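Local coordinates for phosphotriesterase homology protein (Escherichia coli, PDB 1BF6) that hydrolyses phosphorylated glyceryl acetates, requiring the phosphate group, as well as aromatic acetates and propionates, and binds two zinc ions per subunit, at residues F34-E38 with L249-G253; V47-M53 with I74-C79; R60-L66 with I112-L117. Residues are numbered along the deposited sequence.

Contact 1. Residues F34-E38 with L249-G253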
ATOM      1  N   PHE A  34      18.446  -5.525   9.177  1.00 12.23           N
ATOM      2  CA  PHE A  34      18.272  -5.654   7.735  1.00 12.98           C
ATOM      3  C   PHE A  34      17.311  -4.613   7.176  1.00 13.96           C
ATOM      4  O   PHE A  34      17.570  -4.037   6.118  1.00 14.32           O
ATOM      5  CB  PHE A  34      17.746  -7.038   7.369  1.00 13.17           C
ATOM      6  CG  PHE A  34      18.698  -8.154   7.666  1.00 12.85           C
ATOM      7  CD1 PHE A  34      20.029  -7.898   7.959  1.00 12.44           C
ATOM      8  CD2 PHE A  34      18.257  -9.471   7.631  1.00 15.24           C
ATOM      9  CE1 PHE A  34      20.906  -8.937   8.211  1.00 13.49           C
ATOM     10  CE2 PHE A  34      19.127 -10.522   7.883  1.00 15.57           C
ATOM     11  CZ  PHE A  34      20.452 -10.251   8.173  1.00 14.47           C
ATOM     12  N   ILE A  35      16.187  -4.397   7.862  1.00 13.09           N
ATOM     13  CA  ILE A  35      15.200  -3.425   7.397  1.00 11.67           C
ATOM     14  C   ILE A  35      15.769  -2.008   7.436  1.00 10.24           C
ATOM     15  O   ILE A  35      15.560  -1.245   6.500  1.00 11.70           O
ATOM     16  CB  ILE A  35      13.813  -3.576   8.127  1.00 12.67           C
ATOM     17  CG1 ILE A  35      12.882  -4.409   7.201  1.00 13.52           C
ATOM     18  CG2 ILE A  35      13.178  -2.206   8.379  1.00 10.93           C
ATOM     19  CD1 ILE A  35      13.220  -4.406   5.686  1.00 17.16           C
ATOM     20  N   CYS A  36      16.530  -1.680   8.479  1.00  9.33           N
ATOM     21  CA  CYS A  36      17.176  -0.371   8.577  1.00 11.50           C
ATOM     22  C   CYS A  36      18.180  -0.181   7.425  1.00 12.90           C
ATOM     23  O   CYS A  36      18.271   0.899   6.849  1.00 12.69           O
ATOM     24  CB  CYS A  36      17.914  -0.220   9.906  1.00 11.58           C
ATOM     25  SG  CYS A  36      16.852   0.114  11.322  1.00 14.53           S
ATOM     26  N   GLN A  37      18.930  -1.232   7.090  1.00 13.12           N
ATOM     27  CA  GLN A  37      19.906  -1.151   6.000  1.00 13.76           C
ATOM     28  C   GLN A  37      19.189  -0.902   4.672  1.00 14.22           C
ATOM     29  O   GLN A  37      19.654  -0.100   3.850  1.00 13.96           O
ATOM     30  CB  GLN A  37      20.750  -2.434   5.930  1.00 15.00           C
ATOM     31  CG  GLN A  37      21.757  -2.575   7.082  1.00 20.13           C
ATOM     32  CD  GLN A  37      22.147  -4.030   7.387  1.00 24.72           C
ATOM     33  OE1 GLN A  37      22.107  -4.913   6.516  1.00 25.95           O
ATOM     34  NE2 GLN A  37      22.518  -4.282   8.639  1.00 26.27           N
ATOM     35  N   GLU A  38      18.040  -1.554   4.482  1.00 11.00           N
ATOM     36  CA  GLU A  38      17.246  -1.388   3.267  1.00  9.76           C
ATOM     37  C   GLU A  38      16.711   0.043   3.157  1.00 10.11           C
ATOM     38  O   GLU A  38      16.588   0.578   2.059  1.00 11.23           O
ATOM     39  CB  GLU A  38      16.077  -2.370   3.256  1.00 10.87           C
ATOM     40  CG  GLU A  38      16.491  -3.847   3.213  1.00 10.89           C
ATOM     41  CD  GLU A  38      16.651  -4.402   1.802  1.00 12.42           C
ATOM     42  OE1 GLU A  38      16.373  -3.690   0.810  1.00 11.28           O
ATOM     43  OE2 GLU A  38      17.033  -5.586   1.684  1.00 14.81           O
ATOM     44  N   LEU A 249      14.295  -9.646   1.358  1.00  9.23           N
ATOM     45  CA  LEU A 249      15.397  -8.794   1.785  1.00 10.55           C
ATOM     46  C   LEU A 249      16.719  -9.217   1.131  1.00 11.96           C
ATOM     47  O   LEU A 249      16.960 -10.400   0.921  1.00 12.08           O
ATOM     48  CB  LEU A 249      15.529  -8.834   3.307  1.00 10.31           C
ATOM     49  CG  LEU A 249      14.258  -8.482   4.113  1.00 12.27           C
ATOM     50  CD1 LEU A 249      14.602  -8.452   5.601  1.00  9.61           C
ATOM     51  CD2 LEU A 249      13.681  -7.147   3.660  1.00  9.52           C
ATOM     52  N   LYS A 250      17.550  -8.238   0.785  1.00 12.31           N
ATOM     53  CA  LYS A 250      18.835  -8.515   0.137  1.00 12.68           C
ATOM     54  C   LYS A 250      19.760  -9.390   0.990  1.00 11.76           C
ATOM     55  O   LYS A 250      20.411 -10.290   0.463  1.00 13.43           O
ATOM     56  CB  LYS A 250      19.534  -7.207  -0.283  1.00 11.67           C
ATOM     57  CG  LYS A 250      18.748  -6.421  -1.346  1.00 11.47           C
ATOM     58  CD  LYS A 250      19.581  -5.380  -2.083  1.00 10.85           C
ATOM     59  CE  LYS A 250      20.026  -4.245  -1.190  1.00 12.88           C
ATOM     60  NZ  LYS A 250      18.890  -3.363  -0.804  1.00 14.53           N
ATOM     61  N   ALA A 251      19.797  -9.141   2.300  1.00 11.33           N
ATOM     62  CA  ALA A 251      20.631  -9.917   3.222  1.00 11.49           C
ATOM     63  C   ALA A 251      20.274 -11.411   3.223  1.00 13.04           C
ATOM     64  O   ALA A 251      21.088 -12.240   3.626  1.00 14.64           O
ATOM     65  CB  ALA A 251      20.530  -9.354   4.636  1.00 10.57           C
ATOM     66  N   ASN A 252      19.054 -11.736   2.793  1.00 11.63           N
ATOM     67  CA  ASN A 252      18.582 -13.119   2.718  1.00 11.31           C
ATOM     68  C   ASN A 252      18.547 -13.650   1.287  1.00  9.29           C
ATOM     69  O   ASN A 252      17.855 -14.618   0.996  1.00  7.24           O
ATOM     70  CB  ASN A 252      17.195 -13.244   3.358  1.00 10.70           C
ATOM     71  CG  ASN A 252      17.219 -12.963   4.831  1.00 12.88           C
ATOM     72  OD1 ASN A 252      18.135 -13.381   5.533  1.00 12.69           O
ATOM     73  ND2 ASN A 252      16.225 -12.224   5.316  1.00 13.80           N
ATOM     74  N   GLY A 253      19.292 -13.002   0.392  1.00 10.55           N
ATOM     75  CA  GLY A 253      19.337 -13.425  -1.001  1.00  8.57           C
ATOM     76  C   GLY A 253      18.199 -12.919  -1.858  1.00 10.53           C
ATOM     77  O   GLY A 253      17.959 -13.440  -2.944  1.00 10.29           O
TER
HETATM   78  O   HOH W   1      18.486  -6.848   3.575  1.00 10.36           O
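The carboxylate of E38, reaching out from helix 32-44, carries the polar half of this contact. Its OE2 accepts a hydrogen bond from the backbone N of K250 at 2.8 Å, nearly straight at 167°, and its OE1 forms a salt bridge with K250 NZ at 3.0 Å, so one lysine is held by backbone and side chain together. D41 and D258 also pair with that ammonium group, and Y257 N binds E38 OE1. Water 1 extends the network, donating to E38 OE2 (2.7 Å) and accepting from A251 N (2.9 Å). One turn earlier the contact is apolar. A251 CB sits 3.4 Å from the centroid of the F34 ring, only 3° off its normal, a clear CH-pi contact over the face. L249 packs at the edge of the F34 ring and against I35, its CD1 3.9 Å from F34 CB and CD2 3.4 Å from I35 CD1. The arrangement ties the helix before strand 47-52 to the long loop after strand 237-239, the last strand of a TIM barrel.

Contact 2. Residues V47-M53 with I74-C79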
ATOM      1  N   VAL A  47      14.564   8.221  -2.031  1.00 11.23           N
ATOM      2  CA  VAL A  47      13.321   7.906  -1.325  1.00  9.38           C
ATOM      3  C   VAL A  47      13.335   8.568   0.037  1.00  7.73           C
ATOM      4  O   VAL A  47      14.333   8.496   0.762  1.00  8.32           O
ATOM      5  CB  VAL A  47      13.128   6.374  -1.144  1.00  8.30           C
ATOM      6  CG1 VAL A  47      11.855   6.087  -0.293  1.00  5.94           C
ATOM      7  CG2 VAL A  47      12.996   5.704  -2.514  1.00  7.39           C
ATOM      8  N   ARG A  48      12.222   9.202   0.399  1.00  6.91           N
ATOM      9  CA  ARG A  48      12.122   9.855   1.695  1.00  8.09           C
ATOM     10  C   ARG A  48      10.935   9.340   2.532  1.00  5.83           C
ATOM     11  O   ARG A  48      10.974   9.416   3.756  1.00  7.81           O
ATOM     12  CB  ARG A  48      12.042  11.382   1.521  1.00  8.78           C
ATOM     13  CG  ARG A  48      13.325  12.010   0.981  1.00 10.26           C
ATOM     14  CD  ARG A  48      14.449  11.887   2.004  1.00 11.83           C
ATOM     15  NE  ARG A  48      15.711  12.468   1.538  1.00 15.08           N
ATOM     16  CZ  ARG A  48      16.667  11.797   0.895  1.00 13.67           C
ATOM     17  NH1 ARG A  48      16.532  10.504   0.622  1.00 12.37           N
ATOM     18  NH2 ARG A  48      17.763  12.430   0.513  1.00 12.20           N
ATOM     19  N   ASN A  49       9.930   8.775   1.863  1.00  7.77           N
ATOM     20  CA  ASN A  49       8.717   8.263   2.535  1.00  9.00           C
ATOM     21  C   ASN A  49       8.326   6.844   2.130  1.00  7.66           C
ATOM     22  O   ASN A  49       8.430   6.470   0.964  1.00  7.71           O
ATOM     23  CB  ASN A  49       7.513   9.163   2.213  1.00  8.19           C
ATOM     24  CG  ASN A  49       7.855  10.638   2.252  1.00  8.07           C
ATOM     25  OD1 ASN A  49       8.028  11.221   3.321  1.00  8.91           O
ATOM     26  ND2 ASN A  49       7.995  11.237   1.076  1.00  9.18           N
ATOM     27  N   VAL A  50       7.773   6.099   3.088  1.00  7.24           N
ATOM     28  CA  VAL A  50       7.291   4.737   2.849  1.00  7.27           C
ATOM     29  C   VAL A  50       5.932   4.653   3.536  1.00  5.43           C
ATOM     30  O   VAL A  50       5.844   4.955   4.719  1.00  5.81           O
ATOM     31  CB  VAL A  50       8.209   3.634   3.482  1.00  5.56           C
ATOM     32  CG1 VAL A  50       7.538   2.257   3.346  1.00  5.64           C
ATOM     33  CG2 VAL A  50       9.575   3.596   2.769  1.00  5.91           C
ATOM     34  N   ILE A  51       4.904   4.272   2.778  1.00  6.31           N
ATOM     35  CA  ILE A  51       3.546   4.116   3.310  1.00  8.29           C
ATOM     36  C   ILE A  51       3.422   2.645   3.752  1.00  7.44           C
ATOM     37  O   ILE A  51       3.344   1.732   2.923  1.00  8.96           O
ATOM     38  CB  ILE A  51       2.463   4.441   2.247  1.00  7.11           C
ATOM     39  CG1 ILE A  51       2.839   5.710   1.458  1.00  9.85           C
ATOM     40  CG2 ILE A  51       1.087   4.646   2.934  1.00  8.89           C
ATOM     41  CD1 ILE A  51       3.063   6.965   2.308  1.00  5.95           C
ATOM     42  N   GLU A  52       3.444   2.440   5.061  1.00  8.79           N
ATOM     43  CA  GLU A  52       3.379   1.112   5.653  1.00  7.95           C
ATOM     44  C   GLU A  52       1.933   0.601   5.739  1.00 10.24           C
ATOM     45  O   GLU A  52       1.072   1.224   6.375  1.00  9.74           O
ATOM     46  CB  GLU A  52       4.087   1.153   7.003  1.00  9.28           C
ATOM     47  CG  GLU A  52       4.965  -0.065   7.283  1.00  9.35           C
ATOM     48  CD  GLU A  52       4.190  -1.226   7.863  1.00 11.57           C
ATOM     49  OE1 GLU A  52       3.026  -1.023   8.272  1.00  8.50           O
ATOM     50  OE2 GLU A  52       4.748  -2.344   7.929  1.00 10.18           O
ATOM     51  N   MET A  53       1.706  -0.565   5.131  1.00  8.01           N
ATOM     52  CA  MET A  53       0.389  -1.194   5.009  1.00  6.76           C
ATOM     53  C   MET A  53      -0.026  -2.263   6.016  1.00  7.13           C
ATOM     54  O   MET A  53      -1.027  -2.959   5.796  1.00  7.30           O
ATOM     55  CB  MET A  53       0.285  -1.806   3.612  1.00  9.24           C
ATOM     56  CG  MET A  53       0.501  -0.824   2.466  1.00 10.56           C
ATOM     57  SD  MET A  53      -0.945   0.234   2.161  1.00 10.03           S
ATOM     58  CE  MET A  53      -0.407   1.664   2.914  1.00  9.86           C
ATOM     59  N   ILE A  74      14.294   7.992   7.488  1.00 11.82           N
ATOM     60  CA  ILE A  74      13.232   7.840   6.510  1.00 11.89           C
ATOM     61  C   ILE A  74      11.904   8.132   7.228  1.00 11.85           C
ATOM     62  O   ILE A  74      11.835   8.077   8.457  1.00  9.65           O
ATOM     63  CB  ILE A  74      13.227   6.434   5.864  1.00 12.35           C
ATOM     64  CG1 ILE A  74      12.528   6.505   4.499  1.00 12.39           C
ATOM     65  CG2 ILE A  74      12.600   5.400   6.814  1.00 13.23           C
ATOM     66  CD1 ILE A  74      12.706   5.295   3.637  1.00 14.16           C
ATOM     67  N   ASN A  75      10.904   8.567   6.469  1.00 12.47           N
ATOM     68  CA  ASN A  75       9.595   8.858   7.050  1.00 13.30           C
ATOM     69  C   ASN A  75       8.639   7.707   6.768  1.00 11.71           C
ATOM     70  O   ASN A  75       8.458   7.296   5.623  1.00 10.19           O
ATOM     71  CB  ASN A  75       9.012  10.163   6.501  1.00 14.69           C
ATOM     72  CG  ASN A  75       7.676  10.511   7.148  1.00 17.57           C
ATOM     73  OD1 ASN A  75       6.646  10.607   6.475  1.00 18.58           O
ATOM     74  ND2 ASN A  75       7.691  10.691   8.468  1.00 18.23           N
ATOM     75  N   VAL A  76       8.015   7.193   7.819  1.00 11.94           N
ATOM     76  CA  VAL A  76       7.087   6.085   7.661  1.00 11.67           C
ATOM     77  C   VAL A  76       5.655   6.485   8.029  1.00 11.06           C
ATOM     78  O   VAL A  76       5.407   6.972   9.135  1.00 12.86           O
ATOM     79  CB  VAL A  76       7.496   4.889   8.543  1.00 12.16           C
ATOM     80  CG1 VAL A  76       6.476   3.771   8.409  1.00 10.53           C
ATOM     81  CG2 VAL A  76       8.892   4.389   8.149  1.00 12.36           C
ATOM     82  N   VAL A  77       4.733   6.296   7.091  1.00  9.54           N
ATOM     83  CA  VAL A  77       3.330   6.592   7.342  1.00 10.88           C
ATOM     84  C   VAL A  77       2.648   5.276   7.713  1.00 10.29           C
ATOM     85  O   VAL A  77       2.557   4.369   6.886  1.00  9.24           O
ATOM     86  CB  VAL A  77       2.626   7.196   6.106  1.00 11.68           C
ATOM     87  CG1 VAL A  77       1.132   7.407   6.399  1.00 10.30           C
ATOM     88  CG2 VAL A  77       3.301   8.522   5.712  1.00 11.52           C
ATOM     89  N   ALA A  78       2.215   5.176   8.969  1.00  9.22           N
ATOM     90  CA  ALA A  78       1.525   3.993   9.486  1.00 10.53           C
ATOM     91  C   ALA A  78       0.043   3.948   9.077  1.00 10.62           C
ATOM     92  O   ALA A  78      -0.531   4.964   8.681  1.00 10.64           O
ATOM     93  CB  ALA A  78       1.669   3.944  11.006  1.00  8.82           C
ATOM     94  N   CYS A  79      -0.574   2.768   9.160  1.00  9.32           N
ATOM     95  CA  CYS A  79      -1.984   2.626   8.783  1.00  7.81           C
ATOM     96  C   CYS A  79      -2.886   2.036   9.873  1.00  8.05           C
ATOM     97  O   CYS A  79      -2.420   1.602  10.935  1.00  6.86           O
ATOM     98  CB  CYS A  79      -2.115   1.757   7.531  1.00  9.30           C
ATOM     99  SG  CYS A  79      -1.771  -0.022   7.792  1.00  8.19           S
TER
HETATM  100  O   HOH W   2       1.337   0.413   9.862  1.00  6.19           O
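Strands 47-52 and 75-80 are neighbours in the parallel barrel wall of this TIM-barrel enzyme, joined by helix 62-72 as a beta-alpha-beta unit. Within the two segments the axes come to 4.7 Å at 16°. V50 bonds through both N and O, as do N75 and V77 opposite: V50 N donates to N75 O (2.9 Å) and V50 O accepts from V77 N (2.9 Å). On either side of V50, R48 O accepts a hydrogen bond from N75 N at 2.8 Å, and E52 N donates one to V77 O at 2.8 Å. N49 and I51 turn their backbone polar groups the other way, to strand 7-12, where they bond with Y7, L9 and E12; N49 CA meets N75 O only through a CA-H...O contact of 3.2 Å.

R48 NH1 donates to V47 O (3.0 Å) and to M43 O, while N49 ND2 bonds to D3 O and T8 OG1. V50 CG2 touches I74 CD1 (3.7 Å) on one face of the sheet, and I51 CD1 meets V77 CG2 (3.8 Å) on the other. At the C-terminal end the side chain of M53 lies beside that of the zinc ligand H11 and about 4 Å from a zinc ion. E52 OE2 bonds to T54 OG1, L14 N and H15 N, whereas water 2 donates to E52 OE1 at 2.7 Å and accepts from C79 N at 3.1 Å.

Contact 3. Residues R60-L66 with I112-L117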
ATOM      1  N   ARG A  60       1.279  -5.428  13.037  1.00  8.77           N
ATOM      2  CA  ARG A  60       1.890  -4.101  13.068  1.00  8.22           C
ATOM      3  C   ARG A  60       2.691  -3.905  14.355  1.00  9.14           C
ATOM      4  O   ARG A  60       2.371  -4.478  15.399  1.00  9.89           O
ATOM      5  CB  ARG A  60       0.802  -3.015  12.961  1.00  8.28           C
ATOM      6  CG  ARG A  60       1.321  -1.560  12.861  1.00  8.23           C
ATOM      7  CD  ARG A  60       0.157  -0.547  12.899  1.00  9.67           C
ATOM      8  NE  ARG A  60      -0.491  -0.551  14.211  1.00  8.13           N
ATOM      9  CZ  ARG A  60      -1.784  -0.305  14.425  1.00 10.55           C
ATOM     10  NH1 ARG A  60      -2.597  -0.014  13.418  1.00  8.25           N
ATOM     11  NH2 ARG A  60      -2.275  -0.425  15.650  1.00  8.64           N
ATOM     12  N   ASN A  61       3.731  -3.082  14.272  1.00  7.70           N
ATOM     13  CA  ASN A  61       4.579  -2.779  15.411  1.00  9.32           C
ATOM     14  C   ASN A  61       5.008  -1.326  15.291  1.00 10.13           C
ATOM     15  O   ASN A  61       6.029  -1.019  14.662  1.00  8.48           O
ATOM     16  CB  ASN A  61       5.808  -3.687  15.412  1.00 10.55           C
ATOM     17  CG  ASN A  61       6.555  -3.662  16.724  1.00 12.24           C
ATOM     18  OD1 ASN A  61       6.999  -4.707  17.194  1.00 18.46           O
ATOM     19  ND2 ASN A  61       6.727  -2.481  17.314  1.00 11.29           N
ATOM     20  N   ALA A  62       4.235  -0.439  15.915  1.00  9.23           N
ATOM     21  CA  ALA A  62       4.508   0.992  15.881  1.00  9.11           C
ATOM     22  C   ALA A  62       5.900   1.360  16.395  1.00  9.70           C
ATOM     23  O   ALA A  62       6.577   2.192  15.798  1.00 10.56           O
ATOM     24  CB  ALA A  62       3.427   1.756  16.673  1.00 10.58           C
ATOM     25  N   GLN A  63       6.340   0.725  17.477  1.00  8.03           N
ATOM     26  CA  GLN A  63       7.648   1.034  18.042  1.00 10.24           C
ATOM     27  C   GLN A  63       8.776   0.731  17.055  1.00 10.96           C
ATOM     28  O   GLN A  63       9.704   1.527  16.893  1.00 10.65           O
ATOM     29  CB  GLN A  63       7.870   0.284  19.352  1.00  9.81           C
ATOM     30  CG  GLN A  63       9.048   0.808  20.126  1.00 13.48           C
ATOM     31  CD  GLN A  63       8.917   2.283  20.442  1.00 15.18           C
ATOM     32  OE1 GLN A  63       7.974   2.700  21.117  1.00 20.11           O
ATOM     33  NE2 GLN A  63       9.847   3.086  19.942  1.00 14.39           N
ATOM     34  N   PHE A  64       8.646  -0.398  16.366  1.00 12.36           N
ATOM     35  CA  PHE A  64       9.616  -0.844  15.369  1.00 11.95           C
ATOM     36  C   PHE A  64       9.731   0.205  14.274  1.00 12.62           C
ATOM     37  O   PHE A  64      10.833   0.508  13.807  1.00 10.93           O
ATOM     38  CB  PHE A  64       9.128  -2.161  14.768  1.00 13.41           C
ATOM     39  CG  PHE A  64      10.109  -2.822  13.840  1.00 13.48           C
ATOM     40  CD1 PHE A  64      10.214  -2.426  12.510  1.00 14.79           C
ATOM     41  CD2 PHE A  64      10.879  -3.897  14.284  1.00 15.55           C
ATOM     42  CE1 PHE A  64      11.067  -3.096  11.633  1.00 16.12           C
ATOM     43  CE2 PHE A  64      11.732  -4.572  13.418  1.00 16.94           C
ATOM     44  CZ  PHE A  64      11.825  -4.173  12.098  1.00 15.97           C
ATOM     45  N   MET A  65       8.582   0.742  13.855  1.00 12.25           N
ATOM     46  CA  MET A  65       8.551   1.768  12.812  1.00 12.87           C
ATOM     47  C   MET A  65       9.149   3.085  13.316  1.00 12.99           C
ATOM     48  O   MET A  65       9.866   3.765  12.577  1.00 13.45           O
ATOM     49  CB  MET A  65       7.125   1.964  12.283  1.00 11.70           C
ATOM     50  CG  MET A  65       6.542   0.704  11.629  1.00 12.32           C
ATOM     51  SD  MET A  65       4.983   0.931  10.759  1.00 11.66           S
ATOM     52  CE  MET A  65       3.823   0.997  12.150  1.00 11.11           C
ATOM     53  N   LEU A  66       8.869   3.429  14.574  1.00 12.35           N
ATOM     54  CA  LEU A  66       9.405   4.649  15.180  1.00 12.83           C
ATOM     55  C   LEU A  66      10.927   4.542  15.243  1.00 13.31           C
ATOM     56  O   LEU A  66      11.645   5.525  15.011  1.00 12.60           O
ATOM     57  CB  LEU A  66       8.876   4.830  16.610  1.00 14.04           C
ATOM     58  CG  LEU A  66       7.443   5.346  16.800  1.00 15.49           C
ATOM     59  CD1 LEU A  66       7.069   5.256  18.278  1.00 12.33           C
ATOM     60  CD2 LEU A  66       7.335   6.789  16.292  1.00 14.80           C
ATOM     61  N   ILE A 112      -1.235   4.617  17.872  1.00 10.91           N
ATOM     62  CA  ILE A 112      -1.276   3.182  17.640  1.00 10.85           C
ATOM     63  C   ILE A 112      -0.293   2.424  18.526  1.00 10.50           C
ATOM     64  O   ILE A 112       0.757   2.943  18.908  1.00 11.09           O
ATOM     65  CB  ILE A 112      -1.022   2.808  16.155  1.00  9.82           C
ATOM     66  CG1 ILE A 112       0.316   3.377  15.666  1.00 10.21           C
ATOM     67  CG2 ILE A 112      -2.195   3.243  15.283  1.00 10.30           C
ATOM     68  CD1 ILE A 112       0.724   2.841  14.305  1.00  7.52           C
ATOM     69  N   ASP A 113      -0.692   1.215  18.899  1.00 12.06           N
ATOM     70  CA  ASP A 113       0.114   0.320  19.723  1.00 12.21           C
ATOM     71  C   ASP A 113       0.717   0.920  20.990  1.00 13.23           C
ATOM     72  O   ASP A 113       1.821   0.546  21.403  1.00 13.95           O
ATOM     73  CB  ASP A 113       1.199  -0.346  18.860  1.00  9.49           C
ATOM     74  CG  ASP A 113       0.635  -0.977  17.589  1.00 11.14           C
ATOM     75  OD1 ASP A 113      -0.462  -1.580  17.643  1.00 10.22           O
ATOM     76  OD2 ASP A 113       1.281  -0.867  16.519  1.00  9.66           O
ATOM     77  N   GLY A 114      -0.011   1.850  21.604  1.00 14.21           N
ATOM     78  CA  GLY A 114       0.455   2.465  22.835  1.00 15.08           C
ATOM     79  C   GLY A 114       1.584   3.464  22.682  1.00 15.62           C
ATOM     80  O   GLY A 114       2.192   3.854  23.672  1.00 17.67           O
ATOM     81  N   THR A 115       1.851   3.902  21.456  1.00 14.64           N
ATOM     82  CA  THR A 115       2.920   4.864  21.210  1.00 14.99           C
ATOM     83  C   THR A 115       2.351   6.216  20.785  1.00 17.30           C
ATOM     84  O   THR A 115       1.142   6.373  20.586  1.00 18.20           O
ATOM     85  CB  THR A 115       3.893   4.380  20.081  1.00 13.22           C
ATOM     86  OG1 THR A 115       3.223   4.421  18.814  1.00 12.36           O
ATOM     87  CG2 THR A 115       4.365   2.958  20.334  1.00 12.68           C
ATOM     88  N   GLU A 116       3.257   7.163  20.570  1.00 19.09           N
ATOM     89  CA  GLU A 116       2.919   8.510  20.136  1.00 19.94           C
ATOM     90  C   GLU A 116       2.624   8.542  18.627  1.00 18.41           C
ATOM     91  O   GLU A 116       2.053   9.510  18.125  1.00 20.54           O
ATOM     92  CB  GLU A 116       4.074   9.466  20.475  1.00 22.47           C
ATOM     93  CG  GLU A 116       5.394   9.206  19.696  1.00 26.83           C
ATOM     94  CD  GLU A 116       6.391   8.273  20.403  1.00 30.56           C
ATOM     95  OE1 GLU A 116       5.992   7.453  21.272  1.00 27.99           O
ATOM     96  OE2 GLU A 116       7.598   8.362  20.070  1.00 32.52           O
ATOM     97  N   LEU A 117       3.012   7.490  17.905  1.00 15.68           N
ATOM     98  CA  LEU A 117       2.773   7.414  16.460  1.00 14.29           C
ATOM     99  C   LEU A 117       1.275   7.247  16.172  1.00 13.39           C
ATOM    100  O   LEU A 117       0.580   6.525  16.888  1.00 12.90           O
ATOM    101  CB  LEU A 117       3.570   6.239  15.842  1.00 15.14           C
ATOM    102  CG  LEU A 117       3.522   6.029  14.317  1.00 15.14           C
ATOM    103  CD1 LEU A 117       4.007   7.298  13.598  1.00 15.89           C
ATOM    104  CD2 LEU A 117       4.372   4.835  13.898  1.00 15.67           C
TER
HETATM  105  O   HOH W   3      -0.049  -4.208  16.529  1.00 17.13           O
HETATM  106  O   HOH W   4      10.268   6.257  20.116  1.00 28.14           O
HETATM  107  O   HOH W   5       7.150   5.046  22.008  1.00 32.25           O
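R60 runs out extended through chi1 and chi2 (both t), then bends at chi3 (p), which brings its guanidinium alongside D113. NE donates to D113 OD2 and NH2 to D113 OD1, both at 2.9 Å and nearly straight, a two-pronged salt bridge. I112 CB lies over one face of the same group, 3.5 Å from R60 NH2. E107 also pairs with NH2, and NH1 bonds to C79 O. The m rotamer of D113 lets OD2 accept from A62 N as well (3.0 Å), at the first turn of helix 62-72, while water 3 donates to both D113 OD1 (2.9 Å) and R60 O (2.7 Å).

D113 and G114 both have positive phi, as the central residues of the type I' turn from I112 to T115 must. This turn lies in the loop after helix 97-109, against the N-terminal end of the helix that links strands 47-52 and 75-80 of the TIM barrel. T115 stands at chi1 p, so its OG1 donates to I112 O (2.9 Å) and accepts from L117 N (3.2 Å) in an ST turn, and that hydroxyl comes 3.4 Å from A62 CB.

A62 CB packs 3.6 Å from I112 CG1. L66, in an mt conformation, spreads its methyls on the 112-117 loop: CD1 lies 3.8 Å from T115 CB and CD2 3.8 Å from L117 CB. M65 packs there too, its CE 4.2 Å from I112 CD1. At the solvent-facing margin water 5 donates to Q63 OE1 (2.6 Å) and E116 OE1 (2.8 Å), while Q63 NE2 hydrogen-bonds to D67 OD1.

Contacts 2 and 3 both fall between the segments of contact 1, and their own segments alternate along the chain. Contact 2 lies in the barrel wall, its centre about 17 Å from that of contact 1 and about 13 Å from that of contact 3. Helix 32-44 leads into strand 47-52, and helix 62-72 then leads to strand 75-80. M65 packs on E52 and A78, and I112 also reaches A78, so contact 3 rests directly on the sheet. Contacts 1 and 3, about 21 Å apart by centres, meet where I35 CG2 touches F64 CE1 at 4.0 Å. Two successive barrel helices thus pack together outside the strands that lead to the zinc site.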